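Local coordinates for high affinity transport system protein p37 (Mycoplasma hyorhinis, PDB 3EKI) that serves as the extracytoplasmic lipoprotein of a high-affinity transport system, binding thiamine diphosphate and probably delivering it for uptake, at residues I219-N224 against A229-A234; N179-E184 against G310-T315. All blocks are in the same frame, centred on the assembly; numbering follows the deposited sequence.

Contact 1 (I219-N224 against A229-A234)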
ATOM      1  N   ILE A 219       1.287 -13.857   2.162  1.00  6.36           N
ATOM      2  CA  ILE A 219       2.410 -14.769   2.119  1.00  5.33           C
ATOM      3  C   ILE A 219       2.205 -15.750   0.951  1.00  4.32           C
ATOM      4  O   ILE A 219       1.165 -16.391   0.952  1.00  7.36           O
ATOM      5  CB  ILE A 219       2.570 -15.555   3.432  1.00  5.33           C
ATOM      6  CG1 ILE A 219       2.773 -14.623   4.635  1.00  7.94           C
ATOM      7  CG2 ILE A 219       3.687 -16.582   3.341  1.00  5.72           C
ATOM      8  CD1 ILE A 219       2.836 -15.253   5.993  1.00 10.41           C
ATOM      9  N   TRP A 220       3.186 -15.794   0.091  1.00  5.59           N
ATOM     10  CA  TRP A 220       3.281 -16.707  -1.032  1.00  6.37           C
ATOM     11  C   TRP A 220       4.177 -17.887  -0.683  1.00  5.09           C
ATOM     12  O   TRP A 220       5.128 -17.749   0.068  1.00  7.41           O
ATOM     13  CB  TRP A 220       3.910 -16.036  -2.232  1.00  6.03           C
ATOM     14  CG  TRP A 220       3.216 -14.888  -2.851  1.00  5.97           C
ATOM     15  CD1 TRP A 220       3.388 -13.558  -2.541  1.00  8.94           C
ATOM     16  CD2 TRP A 220       2.227 -14.920  -3.888  1.00  9.71           C
ATOM     17  NE1 TRP A 220       2.576 -12.778  -3.325  1.00  8.87           N
ATOM     18  CE2 TRP A 220       1.851 -13.590  -4.162  1.00 12.63           C
ATOM     19  CE3 TRP A 220       1.628 -15.957  -4.620  1.00 11.76           C
ATOM     20  CZ2 TRP A 220       0.910 -13.246  -5.123  1.00  9.31           C
ATOM     21  CZ3 TRP A 220       0.690 -15.591  -5.571  1.00 18.48           C
ATOM     22  CH2 TRP A 220       0.334 -14.263  -5.821  1.00 11.52           C
ATOM     23  N   ILE A 221       3.870 -19.028  -1.315  1.00  5.73           N
ATOM     24  CA  ILE A 221       4.724 -20.200  -1.331  1.00  4.01           C
ATOM     25  C   ILE A 221       4.916 -20.667  -2.767  1.00  5.38           C
ATOM     26  O   ILE A 221       4.064 -20.423  -3.615  1.00  6.02           O
ATOM     27  CB  ILE A 221       4.179 -21.306  -0.422  1.00  6.16           C
ATOM     28  CG1 ILE A 221       2.813 -21.833  -0.820  1.00  7.25           C
ATOM     29  CG2 ILE A 221       4.174 -20.782   1.035  1.00  9.66           C
ATOM     30  CD1 ILE A 221       2.376 -23.062  -0.032  1.00  8.95           C
ATOM     31  N   LYS A 222       6.085 -21.292  -2.977  1.00  6.78           N
ATOM     32  CA  LYS A 222       6.438 -21.732  -4.332  1.00  6.21           C
ATOM     33  C   LYS A 222       7.166 -23.060  -4.262  1.00 10.72           C
ATOM     34  O   LYS A 222       7.991 -23.214  -3.371  1.00 10.14           O
ATOM     35  CB  LYS A 222       7.319 -20.712  -5.027  1.00  9.45           C
ATOM     36  CG  LYS A 222       7.877 -21.140  -6.359  1.00 11.58           C
ATOM     37  CD  LYS A 222       9.333 -20.999  -6.594  1.00 18.85           C
ATOM     38  CE  LYS A 222      10.304 -21.075  -5.451  1.00 13.84           C
ATOM     39  NZ  LYS A 222      11.703 -20.948  -5.858  1.00 14.30           N
ATOM     40  N   GLY A 223       6.877 -23.964  -5.188  1.00  9.58           N
ATOM     41  CA  GLY A 223       7.712 -25.150  -5.312  1.00  7.63           C
ATOM     42  C   GLY A 223       7.102 -26.128  -6.299  1.00 10.60           C
ATOM     43  O   GLY A 223       6.037 -25.837  -6.834  1.00 10.95           O
ATOM     44  N   ASN A 224       7.777 -27.258  -6.460  1.00  9.20           N
ATOM     45  CA  ASN A 224       7.102 -28.408  -7.060  1.00 11.23           C
ATOM     46  C   ASN A 224       6.101 -29.001  -6.082  1.00 18.05           C
ATOM     47  O   ASN A 224       5.961 -28.562  -4.930  1.00  9.01           O
ATOM     48  CB  ASN A 224       8.157 -29.416  -7.492  1.00  6.42           C
ATOM     49  CG  ASN A 224       8.965 -29.988  -6.359  1.00 11.81           C
ATOM     50  OD1 ASN A 224       8.597 -29.994  -5.195  1.00 13.38           O
ATOM     51  ND2 ASN A 224      10.131 -30.538  -6.704  1.00 27.32           N
ATOM     52  N   ALA A 229       3.868 -29.418  -0.608  1.00  9.05           N
ATOM     53  CA  ALA A 229       3.258 -30.219   0.441  1.00  8.68           C
ATOM     54  C   ALA A 229       4.053 -30.151   1.747  1.00  8.08           C
ATOM     55  O   ALA A 229       3.427 -30.105   2.811  1.00 10.25           O
ATOM     56  CB  ALA A 229       3.113 -31.686   0.033  1.00 10.39           C
ATOM     57  N   LYS A 230       5.378 -30.138   1.612  1.00  7.54           N
ATOM     58  CA  LYS A 230       6.229 -30.065   2.790  1.00 11.10           C
ATOM     59  C   LYS A 230       6.076 -28.710   3.477  1.00  9.19           C
ATOM     60  O   LYS A 230       6.081 -28.633   4.705  1.00  7.32           O
ATOM     61  CB  LYS A 230       7.685 -30.354   2.415  1.00 10.21           C
ATOM     62  CG  LYS A 230       7.979 -31.815   2.098  1.00 14.38           C
ATOM     63  CD  LYS A 230       9.468 -31.936   1.763  1.00 19.16           C
ATOM     64  CE  LYS A 230       9.821 -33.402   1.519  1.00 35.24           C
ATOM     65  NZ  LYS A 230      11.279 -33.676   1.640  1.00 58.23           N
ATOM     66  N   ILE A 231       5.911 -27.645   2.667  1.00  7.44           N
ATOM     67  CA  ILE A 231       5.734 -26.325   3.286  1.00  6.00           C
ATOM     68  C   ILE A 231       4.434 -26.246   4.044  1.00  6.65           C
ATOM     69  O   ILE A 231       4.365 -25.759   5.170  1.00  7.90           O
ATOM     70  CB  ILE A 231       5.806 -25.247   2.176  1.00  6.35           C
ATOM     71  CG1 ILE A 231       7.225 -25.134   1.600  1.00  6.38           C
ATOM     72  CG2 ILE A 231       5.284 -23.894   2.630  1.00 10.14           C
ATOM     73  CD1 ILE A 231       7.305 -24.221   0.382  1.00 10.55           C
ATOM     74  N   LYS A 232       3.362 -26.743   3.436  1.00  5.55           N
ATOM     75  CA  LYS A 232       2.028 -26.781   4.023  1.00  6.38           C
ATOM     76  C   LYS A 232       2.042 -27.668   5.261  1.00  8.41           C
ATOM     77  O   LYS A 232       1.406 -27.306   6.244  1.00  9.72           O
ATOM     78  CB  LYS A 232       0.998 -27.246   2.997  1.00 10.96           C
ATOM     79  CG  LYS A 232       0.739 -26.197   1.910  1.00 15.43           C
ATOM     80  CD  LYS A 232      -0.210 -26.712   0.833  1.00 19.97           C
ATOM     81  CE  LYS A 232      -0.074 -25.880  -0.435  1.00 33.67           C
ATOM     82  NZ  LYS A 232      -0.799 -26.463  -1.603  1.00 36.60           N
ATOM     83  N   LYS A 233       2.745 -28.788   5.217  1.00  8.69           N
ATOM     84  CA  LYS A 233       2.845 -29.651   6.396  1.00  7.50           C
ATOM     85  C   LYS A 233       3.538 -28.931   7.546  1.00  6.97           C
ATOM     86  O   LYS A 233       3.163 -29.017   8.716  1.00  8.74           O
ATOM     87  CB  LYS A 233       3.597 -30.951   6.073  1.00  9.04           C
ATOM     88  CG  LYS A 233       3.705 -31.923   7.234  1.00 17.11           C
ATOM     89  CD  LYS A 233       4.056 -33.335   6.778  1.00 36.93           C
ATOM     90  CE  LYS A 233       3.335 -34.397   7.602  1.00 43.46           C
ATOM     91  NZ  LYS A 233       4.021 -35.720   7.489  1.00 63.39           N
ATOM     92  N   ALA A 234       4.574 -28.171   7.223  1.00  6.70           N
ATOM     93  CA  ALA A 234       5.285 -27.473   8.289  1.00  5.69           C
ATOM     94  C   ALA A 234       4.398 -26.402   8.910  1.00  7.44           C
ATOM     95  O   ALA A 234       4.376 -26.162  10.117  1.00  9.51           O
ATOM     96  CB  ALA A 234       6.578 -26.912   7.740  1.00 10.67           C
TER

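Contact 2 (N179-E184 against G310-T315). With TPP (thiamine diphosphate), chain B.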
ATOM      1  N   ASN A 179      -6.068 -17.700  -5.140  1.00  9.06           N
ATOM      2  CA  ASN A 179      -5.541 -18.789  -5.955  1.00  6.86           C
ATOM      3  C   ASN A 179      -6.488 -19.162  -7.086  1.00  7.84           C
ATOM      4  O   ASN A 179      -5.980 -19.552  -8.149  1.00  9.02           O
ATOM      5  CB  ASN A 179      -5.237 -20.009  -5.064  1.00  7.76           C
ATOM      6  CG  ASN A 179      -3.993 -19.723  -4.227  1.00  7.23           C
ATOM      7  OD1 ASN A 179      -3.184 -18.893  -4.628  1.00  9.61           O
ATOM      8  ND2 ASN A 179      -3.842 -20.417  -3.109  1.00  8.65           N
ATOM      9  N   LYS A 180      -7.794 -19.025  -6.878  1.00  9.15           N
ATOM     10  CA  LYS A 180      -8.769 -19.287  -7.926  1.00  5.87           C
ATOM     11  C   LYS A 180      -8.608 -18.285  -9.063  1.00 10.07           C
ATOM     12  O   LYS A 180      -8.929 -18.584 -10.214  1.00 11.07           O
ATOM     13  CB  LYS A 180     -10.190 -19.224  -7.364  1.00 13.47           C
ATOM     14  CG  LYS A 180     -11.206 -18.611  -8.314  1.00 25.13           C
ATOM     15  CD  LYS A 180     -12.584 -19.223  -8.119  1.00 40.33           C
ATOM     16  CE  LYS A 180     -12.519 -20.463  -7.241  1.00 52.44           C
ATOM     17  NZ  LYS A 180     -12.669 -20.130  -5.798  1.00 87.37           N
ATOM     18  N   ILE A 181      -8.110 -17.095  -8.739  1.00  8.09           N
ATOM     19  CA  ILE A 181      -7.894 -16.071  -9.752  1.00  6.62           C
ATOM     20  C   ILE A 181      -6.528 -16.092 -10.372  1.00 10.44           C
ATOM     21  O   ILE A 181      -6.340 -15.776 -11.565  1.00 12.92           O
ATOM     22  CB  ILE A 181      -8.194 -14.683  -9.106  1.00  8.83           C
ATOM     23  CG1 ILE A 181      -9.693 -14.414  -8.952  1.00 12.60           C
ATOM     24  CG2 ILE A 181      -7.537 -13.541  -9.849  1.00 16.18           C
ATOM     25  CD1 ILE A 181      -9.970 -13.248  -8.014  1.00 22.68           C
ATOM     26  N   PHE A 182      -5.496 -16.438  -9.614  1.00  7.32           N
ATOM     27  CA  PHE A 182      -4.104 -16.318 -10.008  1.00  6.89           C
ATOM     28  C   PHE A 182      -3.484 -17.648 -10.435  1.00  8.45           C
ATOM     29  O   PHE A 182      -2.595 -17.658 -11.282  1.00  7.13           O
ATOM     30  CB  PHE A 182      -3.312 -15.752  -8.814  1.00  9.10           C
ATOM     31  CG  PHE A 182      -1.832 -15.572  -9.068  1.00  8.61           C
ATOM     32  CD1 PHE A 182      -0.924 -16.538  -8.682  1.00 11.58           C
ATOM     33  CD2 PHE A 182      -1.361 -14.426  -9.684  1.00  7.43           C
ATOM     34  CE1 PHE A 182       0.434 -16.401  -8.896  1.00 14.21           C
ATOM     35  CE2 PHE A 182      -0.005 -14.283  -9.894  1.00  9.77           C
ATOM     36  CZ  PHE A 182       0.897 -15.251  -9.500  1.00 11.68           C
ATOM     37  N   VAL A 183      -3.958 -18.725  -9.805  1.00  8.69           N
ATOM     38  CA  VAL A 183      -3.415 -20.056 -10.106  1.00  9.34           C
ATOM     39  C   VAL A 183      -4.330 -20.851 -11.038  1.00  6.23           C
ATOM     40  O   VAL A 183      -3.864 -21.317 -12.083  1.00  8.53           O
ATOM     41  CB  VAL A 183      -3.180 -20.811  -8.790  1.00 10.08           C
ATOM     42  CG1 VAL A 183      -2.677 -22.215  -9.064  1.00 12.04           C
ATOM     43  CG2 VAL A 183      -2.206 -20.048  -7.899  1.00 11.00           C
ATOM     44  N   GLU A 184      -5.602 -20.999 -10.676  1.00  9.79           N
ATOM     45  CA  GLU A 184      -6.520 -21.801 -11.503  1.00 11.22           C
ATOM     46  C   GLU A 184      -6.658 -21.263 -12.915  1.00 12.39           C
ATOM     47  O   GLU A 184      -6.623 -21.994 -13.893  1.00  8.27           O
ATOM     48  CB  GLU A 184      -7.911 -21.886 -10.895  1.00 10.42           C
ATOM     49  CG  GLU A 184      -8.866 -22.706 -11.754  1.00 19.43           C
ATOM     50  CD  GLU A 184     -10.188 -22.993 -11.064  1.00 31.72           C
ATOM     51  OE1 GLU A 184     -10.416 -22.450  -9.960  1.00 25.19           O
ATOM     52  OE2 GLU A 184     -10.988 -23.770 -11.636  1.00 22.99           O
ATOM     53  N   GLY A 310      -2.486  -9.006  -3.480  1.00  9.54           N
ATOM     54  CA  GLY A 310      -2.889  -8.744  -4.845  1.00 10.17           C
ATOM     55  C   GLY A 310      -1.965  -7.877  -5.664  1.00 11.06           C
ATOM     56  O   GLY A 310      -2.455  -7.256  -6.617  1.00 10.02           O
ATOM     57  N   SER A 311      -0.674  -7.845  -5.350  1.00  6.44           N
ATOM     58  CA  SER A 311       0.294  -7.040  -6.085  1.00  8.38           C
ATOM     59  C   SER A 311       0.296  -7.380  -7.567  1.00 12.16           C
ATOM     60  O   SER A 311       0.625  -6.547  -8.411  1.00 10.06           O
ATOM     61  CB  SER A 311       1.677  -7.233  -5.465  1.00 10.49           C
ATOM     62  OG  SER A 311       2.078  -8.569  -5.386  1.00 11.98           O
ATOM     63  N   PHE A 312      -0.100  -8.606  -7.930  1.00  9.99           N
ATOM     64  CA  PHE A 312      -0.158  -8.984  -9.344  1.00  8.47           C
ATOM     65  C   PHE A 312      -1.161  -8.127 -10.110  1.00 10.06           C
ATOM     66  O   PHE A 312      -1.104  -7.946 -11.324  1.00 11.41           O
ATOM     67  CB  PHE A 312      -0.480 -10.480  -9.464  1.00  9.35           C
ATOM     68  CG  PHE A 312      -1.681 -10.929  -8.666  1.00  9.20           C
ATOM     69  CD1 PHE A 312      -2.972 -10.700  -9.139  1.00  6.73           C
ATOM     70  CD2 PHE A 312      -1.547 -11.590  -7.445  1.00  6.45           C
ATOM     71  CE1 PHE A 312      -4.080 -11.095  -8.430  1.00 10.46           C
ATOM     72  CE2 PHE A 312      -2.664 -11.972  -6.730  1.00  9.92           C
ATOM     73  CZ  PHE A 312      -3.934 -11.723  -7.204  1.00 10.92           C
ATOM     74  N   ALA A 313      -2.133  -7.562  -9.408  1.00  9.08           N
ATOM     75  CA  ALA A 313      -3.202  -6.784 -10.020  1.00  9.90           C
ATOM     76  C   ALA A 313      -2.678  -5.494 -10.643  1.00  9.83           C
ATOM     77  O   ALA A 313      -3.349  -5.024 -11.579  1.00 15.17           O
ATOM     78  CB  ALA A 313      -4.297  -6.452  -9.023  1.00 14.87           C
ATOM     79  N   TRP A 314      -1.570  -4.947 -10.204  1.00  7.79           N
ATOM     80  CA  TRP A 314      -0.990  -3.779 -10.847  1.00  9.44           C
ATOM     81  C   TRP A 314       0.350  -4.059 -11.485  1.00 15.43           C
ATOM     82  O   TRP A 314       1.157  -3.143 -11.717  1.00 18.40           O
ATOM     83  CB  TRP A 314      -0.867  -2.655  -9.824  1.00 11.66           C
ATOM     84  CG  TRP A 314      -0.055  -2.867  -8.599  1.00 13.61           C
ATOM     85  CD1 TRP A 314       1.299  -2.766  -8.479  1.00 15.41           C
ATOM     86  CD2 TRP A 314      -0.554  -3.215  -7.298  1.00  9.36           C
ATOM     87  NE1 TRP A 314       1.669  -3.036  -7.182  1.00 15.75           N
ATOM     88  CE2 TRP A 314       0.556  -3.311  -6.443  1.00  8.69           C
ATOM     89  CE3 TRP A 314      -1.831  -3.450  -6.789  1.00 10.45           C
ATOM     90  CZ2 TRP A 314       0.442  -3.636  -5.090  1.00  9.06           C
ATOM     91  CZ3 TRP A 314      -1.934  -3.773  -5.446  1.00  8.55           C
ATOM     92  CH2 TRP A 314      -0.826  -3.860  -4.630  1.00  9.68           C
ATOM     93  N   THR A 315       0.615  -5.330 -11.776  1.00 13.54           N
ATOM     94  CA  THR A 315       1.876  -5.800 -12.315  1.00 12.57           C
ATOM     95  C   THR A 315       1.555  -6.431 -13.671  1.00 16.79           C
ATOM     96  O   THR A 315       0.909  -7.468 -13.728  1.00 14.48           O
ATOM     97  CB  THR A 315       2.578  -6.826 -11.412  1.00 16.02           C
ATOM     98  OG1 THR A 315       2.836  -6.240 -10.114  1.00 13.03           O
ATOM     99  CG2 THR A 315       3.917  -7.250 -11.992  1.00 22.36           C
TER
HETATM  100  N1' TPP B 551      -2.548   0.087  -7.017  1.00 14.65           N
HETATM  101  C2' TPP B 551      -1.853   0.719  -7.994  1.00 11.40           C
HETATM  102  CM2 TPP B 551      -2.583   1.100  -9.287  1.00 16.89           C
HETATM  103  N3' TPP B 551      -0.552   1.018  -7.830  1.00 17.19           N
HETATM  104  C4' TPP B 551       0.041   0.768  -6.632  1.00 28.05           C
HETATM  105  N4' TPP B 551       1.309   1.152  -6.462  1.00 35.76           N
HETATM  106  C5' TPP B 551      -0.640   0.063  -5.630  1.00 14.42           C
HETATM  107  C6' TPP B 551      -1.966  -0.271  -5.875  1.00 12.48           C
HETATM  108  C7' TPP B 551      -0.039  -0.354  -4.279  1.00 15.52           C
HETATM  109  N3  TPP B 551      -0.160   0.629  -3.187  1.00 24.69           N
HETATM  110  C2  TPP B 551      -0.181   1.952  -3.348  1.00 26.24           C
HETATM  111  S1  TPP B 551      -0.368   2.723  -1.790  1.00 13.23           S
HETATM  112  C5  TPP B 551      -0.380   1.188  -0.956  1.00  9.96           C
HETATM  113  C4  TPP B 551      -0.140   0.199  -1.890  1.00 11.34           C
HETATM  114  CM4 TPP B 551      -0.301  -1.298  -1.549  1.00 10.55           C
HETATM  115  C6  TPP B 551      -0.445   1.032   0.568  1.00  9.24           C
HETATM  116  C7  TPP B 551       0.909   1.368   1.199  1.00  7.67           C
HETATM  117  O7  TPP B 551       1.887   0.407   0.750  1.00 10.59           O
HETATM  118  PA  TPP B 551       3.458   0.651   0.724  1.00 11.24           P
HETATM  119  O1A TPP B 551       4.083  -0.416  -0.095  1.00 12.87           O
HETATM  120  O2A TPP B 551       3.764   2.052   0.276  1.00 14.10           O
HETATM  121  O3A TPP B 551       3.965   0.637   2.217  1.00  7.56           O
HETATM  122  PB  TPP B 551       4.411  -0.652   3.065  1.00  8.38           P
HETATM  123  O1B TPP B 551       3.250  -1.584   3.228  1.00  7.46           O
HETATM  124  O2B TPP B 551       4.877  -0.040   4.446  1.00  9.80           O
HETATM  125  O3B TPP B 551       5.689  -1.318   2.398  1.00  9.52           O

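Contact 1 (I219-N224 against A229-A234)
Ile221 and Ile231 lie alongside each other in opposing senses, their branch methyls meeting with CG2 of Ile221 3.7 Å from CG2 of Ile231. Ile221 sends its CG1 arm between its own backbone N and carbonyl carbon (chi1 62°), which carries the end methyl CD1 to 4.0 Å from Ile231 CG2 and lays it crosswise to the aliphatic chain of Lys232. There Ile221 CD1 lies 3.8 Å from Lys232 CE. The lysine suits this border because its extended methylenes cover the isoleucine while its ammonium group goes on to a salt bridge with Glu333. On the other side of the pair, Ile231 CD1 rests 3.9 Å from the carbonyl oxygen of Lys222, a buried acceptor with no hydrogen-bonding partner in the model. The motif is a strand followed directly by a helix that folds back over the sheet, 217-223 then 225-236; the axes of 219-223 and 229-234 come within 9.1 Å at 140°. Branched isoleucines fit this interface, filling it with methyls from both layers. At the turn Asn224 is the N-cap, its OD1 accepting from Thr227 N. Further out, backbone bonds to Glu333 and His303 hold the strand between its two neighbours, and Phe243 packs on Ile231. Lys222 points from the opposite face of the strand, where its NZ binds the carbonyl oxygens of Leu296, Leu299 and Phe302.

Contact 2 (N179-E184 against G310-T315)
Helix 170-184 includes a wider pi-type turn at 180-184, with Asn179 O accepting from both Val183 N and Glu184 N, and faces a 3-10 turn at 311-313, the CA atoms of Phe182 and Phe312 lying 8.4 Å apart. This is an aromatic core packed behind the ligand pocket of a periplasmic-binding-protein fold. Phe182 holds CG anti to its backbone N (chi1 180°), which brings its CD2 corner over one face of the Phe312 ring, toward the rim, 3.6 Å from Phe312 CD2. The rings meet obliquely, with centroids 4.9 Å apart and planes at 36°. Gly310 CA lies against the opposite face, toward the rim, in a residue whose positive phi favours glycine, and Ile181 CG2 adds a looser apolar contact at Phe312 CE1. Flat, wholly apolar phenylalanines suit this buried place: Tyr187 and Phe324 also pack their rings on Phe182. Two residues beyond Phe312, Trp314 presents one face of its indole to the pyrimidine of thiamine diphosphate, with CE3 only 3.3 Å from the ligand's C6'; Ser311 O lies over the opposite face. That same oxygen ties the turn together, for Trp314 N reaches it from one side of the carbonyl plane and Thr315 OG1 from the other, the hydroxyl 2.8 Å from Ser311 O and 42° out of the plane.

Overall arrangement
Contact 1 is nested in sequence within the loop closed by contact 2: helix 170-184 comes first, then strand 217-223 and helix 225-236, and finally the turn at 310-315. Their centres are 18 Å apart, and the five-stranded mixed sheet connects them, since strand 217-223 pairs with strand 304-308, which leads into that turn. The strand separates the two, with Ile221 serving contact 1 and Trp220 facing contact 2. Trp220 CZ3 lies 3.4 Å from Phe182 CE1, and Trp220 CH2 is 3.6 Å from Phe312 CD2. Packing thus runs continuously from helix 225-236 through strand 217-223 to the turn bearing Trp314 at the thiamine diphosphate pocket.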